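Local coordinates for RagA protein (Porphyromonas gingivalis, PDB 6SLN) that probably imports substrates, most likely peptides, across the outer membrane as a TonB-dependent receptor with a plugged beta-barrel, at residues A[236-241]-A[889-894]; A[299-304]-A[397-402]. All blocks are in the same frame, centred on the assembly; numbering follows the deposited sequence.

Contact 1. Residues A[236-241]-A[889-894]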
loop_
_atom_site.group_PDB
_atom_site.type_symbol
_atom_site.label_atom_id
_atom_site.label_comp_id
_atom_site.label_asym_id
_atom_site.label_seq_id
_atom_site.Cartn_x
_atom_site.Cartn_y
_atom_site.Cartn_z
ATOM N N LEU A 236 -15.985 -29.370 -29.837
ATOM C CA LEU A 236 -16.986 -30.042 -29.021
ATOM C C LEU A 236 -17.621 -31.227 -29.742
ATOM O O LEU A 236 -18.000 -32.201 -29.086
ATOM C CB LEU A 236 -18.049 -29.038 -28.581
ATOM C CG LEU A 236 -17.469 -28.096 -27.531
ATOM C CD1 LEU A 236 -17.566 -26.634 -27.954
ATOM C CD2 LEU A 236 -18.151 -28.340 -26.223
ATOM N N ASP A 237 -17.694 -31.178 -31.081
ATOM C CA ASP A 237 -18.474 -32.153 -31.849
ATOM C C ASP A 237 -18.085 -33.583 -31.502
ATOM O O ASP A 237 -18.951 -34.439 -31.284
ATOM C CB ASP A 237 -18.293 -31.914 -33.354
ATOM C CG ASP A 237 -18.890 -30.577 -33.832
ATOM O OD1 ASP A 237 -19.399 -29.782 -33.008
ATOM O OD2 ASP A 237 -18.837 -30.315 -35.057
ATOM N N ASN A 238 -16.789 -33.841 -31.392
ATOM C CA ASN A 238 -16.221 -35.180 -31.371
ATOM C C ASN A 238 -15.973 -35.718 -29.967
ATOM O O ASN A 238 -15.407 -36.813 -29.839
ATOM C CB ASN A 238 -14.901 -35.172 -32.142
ATOM C CG ASN A 238 -14.052 -33.932 -31.813
ATOM O OD1 ASN A 238 -14.226 -32.867 -32.418
ATOM N ND2 ASN A 238 -13.162 -34.062 -30.826
ATOM N N MET A 239 -16.352 -34.980 -28.918
ATOM C CA MET A 239 -16.070 -35.462 -27.572
ATOM C C MET A 239 -17.102 -36.513 -27.141
ATOM O O MET A 239 -18.254 -36.530 -27.593
ATOM C CB MET A 239 -16.026 -34.302 -26.557
ATOM C CG MET A 239 -14.917 -33.242 -26.792
ATOM S SD MET A 239 -13.220 -33.876 -26.770
ATOM C CE MET A 239 -13.142 -34.494 -25.081
ATOM N N MET A 240 -16.653 -37.408 -26.262
ATOM C CA MET A 240 -17.512 -38.445 -25.727
ATOM C C MET A 240 -18.702 -37.829 -25.004
ATOM O O MET A 240 -18.613 -36.762 -24.390
ATOM C CB MET A 240 -16.742 -39.344 -24.756
ATOM C CG MET A 240 -15.897 -40.444 -25.379
ATOM S SD MET A 240 -14.954 -41.258 -24.075
ATOM C CE MET A 240 -13.967 -42.414 -25.011
ATOM N N THR A 241 -19.829 -38.518 -25.096
ATOM C CA THR A 241 -21.000 -38.183 -24.308
ATOM C C THR A 241 -20.805 -38.677 -22.877
ATOM O O THR A 241 -19.763 -39.240 -22.523
ATOM C CB THR A 241 -22.247 -38.792 -24.932
ATOM O OG1 THR A 241 -22.084 -40.213 -24.984
ATOM C CG2 THR A 241 -22.463 -38.245 -26.335
ATOM N N ASN A 889 -13.107 -36.343 -19.722
ATOM C CA ASN A 889 -13.803 -36.665 -20.957
ATOM C C ASN A 889 -12.797 -36.693 -22.096
ATOM O O ASN A 889 -11.865 -35.884 -22.131
ATOM C CB ASN A 889 -14.902 -35.641 -21.237
ATOM C CG ASN A 889 -15.881 -36.104 -22.298
ATOM O OD1 ASN A 889 -16.269 -37.280 -22.332
ATOM N ND2 ASN A 889 -16.297 -35.180 -23.170
ATOM N N LYS A 890 -12.976 -37.646 -23.009
ATOM C CA LYS A 890 -12.028 -37.942 -24.071
ATOM C C LYS A 890 -12.715 -37.897 -25.429
ATOM O O LYS A 890 -13.943 -37.934 -25.535
ATOM C CB LYS A 890 -11.385 -39.320 -23.866
ATOM C CG LYS A 890 -10.654 -39.474 -22.558
ATOM C CD LYS A 890 -9.275 -38.817 -22.615
ATOM C CE LYS A 890 -8.663 -38.662 -21.223
ATOM N NZ LYS A 890 -8.548 -39.930 -20.432
ATOM N N ASP A 891 -11.893 -37.823 -26.473
ATOM C CA ASP A 891 -12.382 -37.902 -27.842
ATOM C C ASP A 891 -13.007 -39.271 -28.127
ATOM O O ASP A 891 -12.474 -40.311 -27.722
ATOM C CB ASP A 891 -11.233 -37.628 -28.812
ATOM C CG ASP A 891 -11.690 -37.507 -30.245
ATOM O OD1 ASP A 891 -12.341 -38.456 -30.743
ATOM O OD2 ASP A 891 -11.381 -36.472 -30.883
ATOM N N LYS A 892 -14.145 -39.265 -28.844
ATOM C CA LYS A 892 -14.836 -40.500 -29.220
ATOM C C LYS A 892 -13.907 -41.531 -29.857
ATOM O O LYS A 892 -14.218 -42.725 -29.841
ATOM C CB LYS A 892 -15.982 -40.206 -30.203
ATOM C CG LYS A 892 -17.251 -39.639 -29.589
ATOM C CD LYS A 892 -18.179 -39.063 -30.653
ATOM C CE LYS A 892 -19.423 -38.400 -30.041
ATOM N NZ LYS A 892 -20.485 -39.354 -29.583
ATOM N N MET A 893 -12.772 -41.099 -30.418
ATOM C CA MET A 893 -11.872 -42.040 -31.075
ATOM C C MET A 893 -11.392 -43.132 -30.125
ATOM O O MET A 893 -11.158 -44.268 -30.560
ATOM C CB MET A 893 -10.694 -41.283 -31.688
ATOM C CG MET A 893 -9.900 -40.443 -30.673
ATOM S SD MET A 893 -8.158 -40.218 -31.090
ATOM C CE MET A 893 -8.318 -39.167 -32.523
ATOM N N LEU A 894 -11.268 -42.835 -28.826
ATOM C CA LEU A 894 -10.726 -43.850 -27.930
ATOM C C LEU A 894 -11.678 -45.020 -27.732
ATOM O O LEU A 894 -11.291 -46.018 -27.116
ATOM C CB LEU A 894 -10.352 -43.242 -26.581
ATOM C CG LEU A 894 -9.369 -42.066 -26.686
ATOM C CD1 LEU A 894 -8.755 -41.675 -25.334
ATOM C CD2 LEU A 894 -8.273 -42.334 -27.734
HETATM O O HOH W 1 -18.675 -37.164 -20.741
#

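Contact 2. Residues A[299-304]-A[397-402]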
loop_
_atom_site.group_PDB
_atom_site.type_symbol
_atom_site.label_atom_id
_atom_site.label_comp_id
_atom_site.label_asym_id
_atom_site.label_seq_id
_atom_site.Cartn_x
_atom_site.Cartn_y
_atom_site.Cartn_z
ATOM N N ALA A 299 -24.508 -32.353 -19.294
ATOM C CA ALA A 299 -24.487 -30.913 -19.179
ATOM C C ALA A 299 -23.697 -30.277 -20.317
ATOM O O ALA A 299 -22.771 -30.867 -20.885
ATOM C CB ALA A 299 -23.900 -30.498 -17.830
ATOM N N ASP A 300 -24.110 -29.063 -20.662
ATOM C CA ASP A 300 -23.468 -28.260 -21.690
ATOM C C ASP A 300 -22.348 -27.473 -21.013
ATOM O O ASP A 300 -22.520 -26.324 -20.594
ATOM C CB ASP A 300 -24.504 -27.350 -22.341
ATOM C CG ASP A 300 -23.950 -26.570 -23.515
ATOM O OD1 ASP A 300 -22.712 -26.413 -23.589
ATOM O OD2 ASP A 300 -24.757 -26.123 -24.370
ATOM N N TRP A 301 -21.178 -28.114 -20.890
ATOM C CA TRP A 301 -20.070 -27.470 -20.189
ATOM C C TRP A 301 -19.523 -26.265 -20.943
ATOM O O TRP A 301 -18.887 -25.413 -20.327
ATOM C CB TRP A 301 -18.952 -28.467 -19.908
ATOM C CG TRP A 301 -19.146 -29.171 -18.635
ATOM C CD1 TRP A 301 -19.697 -30.406 -18.447
ATOM C CD2 TRP A 301 -18.844 -28.667 -17.345
ATOM N NE1 TRP A 301 -19.738 -30.712 -17.110
ATOM C CE2 TRP A 301 -19.223 -29.654 -16.408
ATOM C CE3 TRP A 301 -18.314 -27.468 -16.882
ATOM C CZ2 TRP A 301 -19.061 -29.480 -15.041
ATOM C CZ3 TRP A 301 -18.154 -27.302 -15.531
ATOM C CH2 TRP A 301 -18.518 -28.305 -14.624
ATOM N N LEU A 302 -19.768 -26.185 -22.252
ATOM C CA LEU A 302 -19.513 -24.964 -23.002
ATOM C C LEU A 302 -20.287 -23.803 -22.403
ATOM O O LEU A 302 -19.699 -22.811 -21.955
ATOM C CB LEU A 302 -19.900 -25.161 -24.471
ATOM C CG LEU A 302 -19.789 -23.884 -25.317
ATOM C CD1 LEU A 302 -18.370 -23.271 -25.246
ATOM C CD2 LEU A 302 -20.247 -24.070 -26.764
ATOM N N LYS A 303 -21.616 -23.924 -22.360
ATOM C CA LYS A 303 -22.426 -22.878 -21.750
ATOM C C LYS A 303 -22.139 -22.722 -20.257
ATOM O O LYS A 303 -22.306 -21.624 -19.717
ATOM C CB LYS A 303 -23.912 -23.141 -22.007
ATOM C CG LYS A 303 -24.824 -22.056 -21.433
ATOM C CD LYS A 303 -26.262 -22.271 -21.823
ATOM C CE LYS A 303 -26.328 -22.897 -23.201
ATOM N NZ LYS A 303 -26.340 -21.863 -24.276
ATOM N N ALA A 304 -21.665 -23.772 -19.592
ATOM C CA ALA A 304 -21.286 -23.639 -18.191
ATOM C C ALA A 304 -20.149 -22.646 -17.999
ATOM O O ALA A 304 -20.035 -22.047 -16.925
ATOM C CB ALA A 304 -20.881 -25.002 -17.632
ATOM N N MET A 397 -14.561 -31.936 -19.060
ATOM C CA MET A 397 -15.430 -32.261 -17.935
ATOM C C MET A 397 -16.314 -33.446 -18.311
ATOM O O MET A 397 -16.963 -33.414 -19.368
ATOM C CB MET A 397 -16.284 -31.046 -17.517
ATOM C CG MET A 397 -15.554 -29.990 -16.649
ATOM S SD MET A 397 -14.849 -30.677 -15.143
ATOM C CE MET A 397 -16.224 -31.438 -14.317
ATOM N N PRO A 398 -16.326 -34.519 -17.518
ATOM C CA PRO A 398 -17.320 -35.577 -17.721
ATOM C C PRO A 398 -18.697 -34.962 -17.890
ATOM O O PRO A 398 -19.112 -34.109 -17.118
ATOM C CB PRO A 398 -17.234 -36.403 -16.434
ATOM C CG PRO A 398 -15.859 -36.165 -15.925
ATOM C CD PRO A 398 -15.512 -34.750 -16.311
ATOM N N ARG A 399 -19.392 -35.367 -18.938
ATOM C CA ARG A 399 -20.677 -34.757 -19.230
ATOM C C ARG A 399 -21.775 -35.172 -18.254
ATOM O O ARG A 399 -22.822 -34.525 -18.232
ATOM C CB ARG A 399 -21.066 -35.078 -20.668
ATOM C CG ARG A 399 -20.646 -34.019 -21.656
ATOM C CD ARG A 399 -19.146 -33.981 -21.814
ATOM N NE ARG A 399 -18.783 -33.074 -22.888
ATOM C CZ ARG A 399 -18.039 -31.993 -22.727
ATOM N NH1 ARG A 399 -17.553 -31.678 -21.527
ATOM N NH2 ARG A 399 -17.790 -31.227 -23.773
ATOM N N TYR A 400 -21.549 -36.183 -17.418
ATOM C CA TYR A 400 -22.492 -36.544 -16.369
ATOM C C TYR A 400 -22.312 -35.720 -15.104
ATOM O O TYR A 400 -23.046 -35.929 -14.129
ATOM C CB TYR A 400 -22.391 -38.033 -16.024
ATOM C CG TYR A 400 -20.991 -38.589 -15.830
ATOM C CD1 TYR A 400 -20.281 -38.378 -14.649
ATOM C CD2 TYR A 400 -20.392 -39.358 -16.822
ATOM C CE1 TYR A 400 -19.019 -38.907 -14.464
ATOM C CE2 TYR A 400 -19.122 -39.889 -16.654
ATOM C CZ TYR A 400 -18.432 -39.660 -15.477
ATOM O OH TYR A 400 -17.156 -40.194 -15.319
ATOM N N TYR A 401 -21.351 -34.807 -15.095
ATOM C CA TYR A 401 -21.203 -33.830 -14.030
ATOM C C TYR A 401 -21.920 -32.567 -14.466
ATOM O O TYR A 401 -21.686 -32.063 -15.568
ATOM C CB TYR A 401 -19.731 -33.539 -13.737
ATOM C CG TYR A 401 -19.100 -34.618 -12.932
ATOM C CD1 TYR A 401 -19.827 -35.296 -11.967
ATOM C CD2 TYR A 401 -17.791 -35.003 -13.167
ATOM C CE1 TYR A 401 -19.255 -36.305 -11.228
ATOM C CE2 TYR A 401 -17.211 -36.025 -12.452
ATOM C CZ TYR A 401 -17.940 -36.674 -11.480
ATOM O OH TYR A 401 -17.340 -37.679 -10.750
ATOM N N ASN A 402 -22.790 -32.061 -13.602
ATOM C CA ASN A 402 -23.761 -31.035 -13.977
ATOM C C ASN A 402 -23.610 -29.840 -13.057
ATOM O O ASN A 402 -23.902 -29.953 -11.849
ATOM C CB ASN A 402 -25.180 -31.592 -13.897
ATOM C CG ASN A 402 -26.224 -30.612 -14.380
ATOM O OD1 ASN A 402 -25.948 -29.680 -15.132
ATOM N ND2 ASN A 402 -27.429 -30.822 -13.949
#

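Contact 1. Residues A[236-241]-A[889-894]
Met239 and Asp891 form a single antiparallel beta bridge, as a non-hydrogen-bonded pair with their CA atoms 4.4 Å apart. Backbone bonds on either side of the pair hold it. Lys892 N donates to Asn238 O at 2.9 Å, almost straight at 173°, and Met240 N donates to Lys890 O at 2.9 Å; both donors arrive nearly along the C=O axis. Around this bridge the side chains divide. Met239, bent at chi2 and chi3, curls back so that its methyl CE lies 3.4 Å from Lys890 C. Met240 is extended beyond CG, running beside the Lys890 side chain until CE reaches Leu894 CB at 4.0 Å. Asn889, its CG anti to the backbone N (chi1 -165°), turns its amide to the far end of the bridge, where ND2 gives a 3.1 Å bond to a lone pair of Met240 O; the same nitrogen also binds Leu395 O. A water joins Asn889 OD1 and Thr241 O through two weak bonds.

At the other end, Asn238 ND2 makes a weak bond to Asp891 OD2. The second carboxylate oxygen, OD1, takes Met893 N at 2.7 Å on its anti lone pair, an Asx turn that fixes the carboxylate as the chain enters the 3-10 segment 892-894. The Lys892 side chain lies along the carbonyls of Asn238 and Met239 before NZ forms a salt bridge with Glu244, which also accepts from Thr241 N. Thr241 in turn N-caps the following helix, an arrangement consistent with a capping box. Main-chain pairing therefore sets the register, with Met240 and Lys892 burying the most surface, while the Lys892-Glu244 charge pair probably ties the segment 889-894 electrostatically to the start of helix 242-252.

Contact 2. Residues A[299-304]-A[397-402]
Two hydrogen bonds bring the segments together. Ala299 N donates to Arg399 O at 2.9 Å, with the donor in the carbonyl plane. Ala299 CB is set against Tyr401 O and Asn402 OD1. The indole NE1 of Trp301 reaches Tyr401 O at 2.8 Å, bent to 135° and approaching from above the plane of that carbonyl. The acceptors belong to a tight loop, a type I turn from Pro398 to Tyr401 closed by Tyr401 N to Pro398 O.

Trp301 has the largest share of the buried surface, and one face of its indole is covered by Met397. Met397 CB sits 3.3 Å from the centroid of the five-membered ring of Trp301, 5° off its normal, a CH-pi contact over the face. The bent side chain then carries SD over the six-membered ring, 4.5 Å from its centroid, as a Met-aromatic contact.

Polar anchors within each segment fix the backbone. Asp300 OD1 N-caps its helix by accepting from Lys303 N at 3.0 Å. Arg399 folds its guanidinium back, NH1 giving 2.8 Å to a lone pair of Met397 O while NH2 binds Val394 O.

Arg399 thus fastens the turn to the C-terminal end of helix 390-396. Tyr414 meets the Trp301 ring edge-to-face, and Pro398 and Tyr400 pack on Leu245 of helix 242-252, so 397-402 lies between that helix and the start of helix 301-305, which leads into strand 309-322.

The segments come along the chain in the order 236-241, 299-304, 397-402 and 889-894, so contact 1 brackets contact 2. Their centres are 13 Å apart and both lie about 30 Å from the chain centre, on the same side. They touch where Asn889 and Leu236 pack on Arg399, and both lean on helices 242-252 and 390-396. All four segments lie in long connections between barrel strands, after 218-230, 363-377 and 857-873, which in this family's topology should be extracellular. Contact 1 joins the first of these connections to a very late one, and contact 2 joins it to an early one, so that loops far apart in sequence pack together, probably at the extracellular end of the barrel.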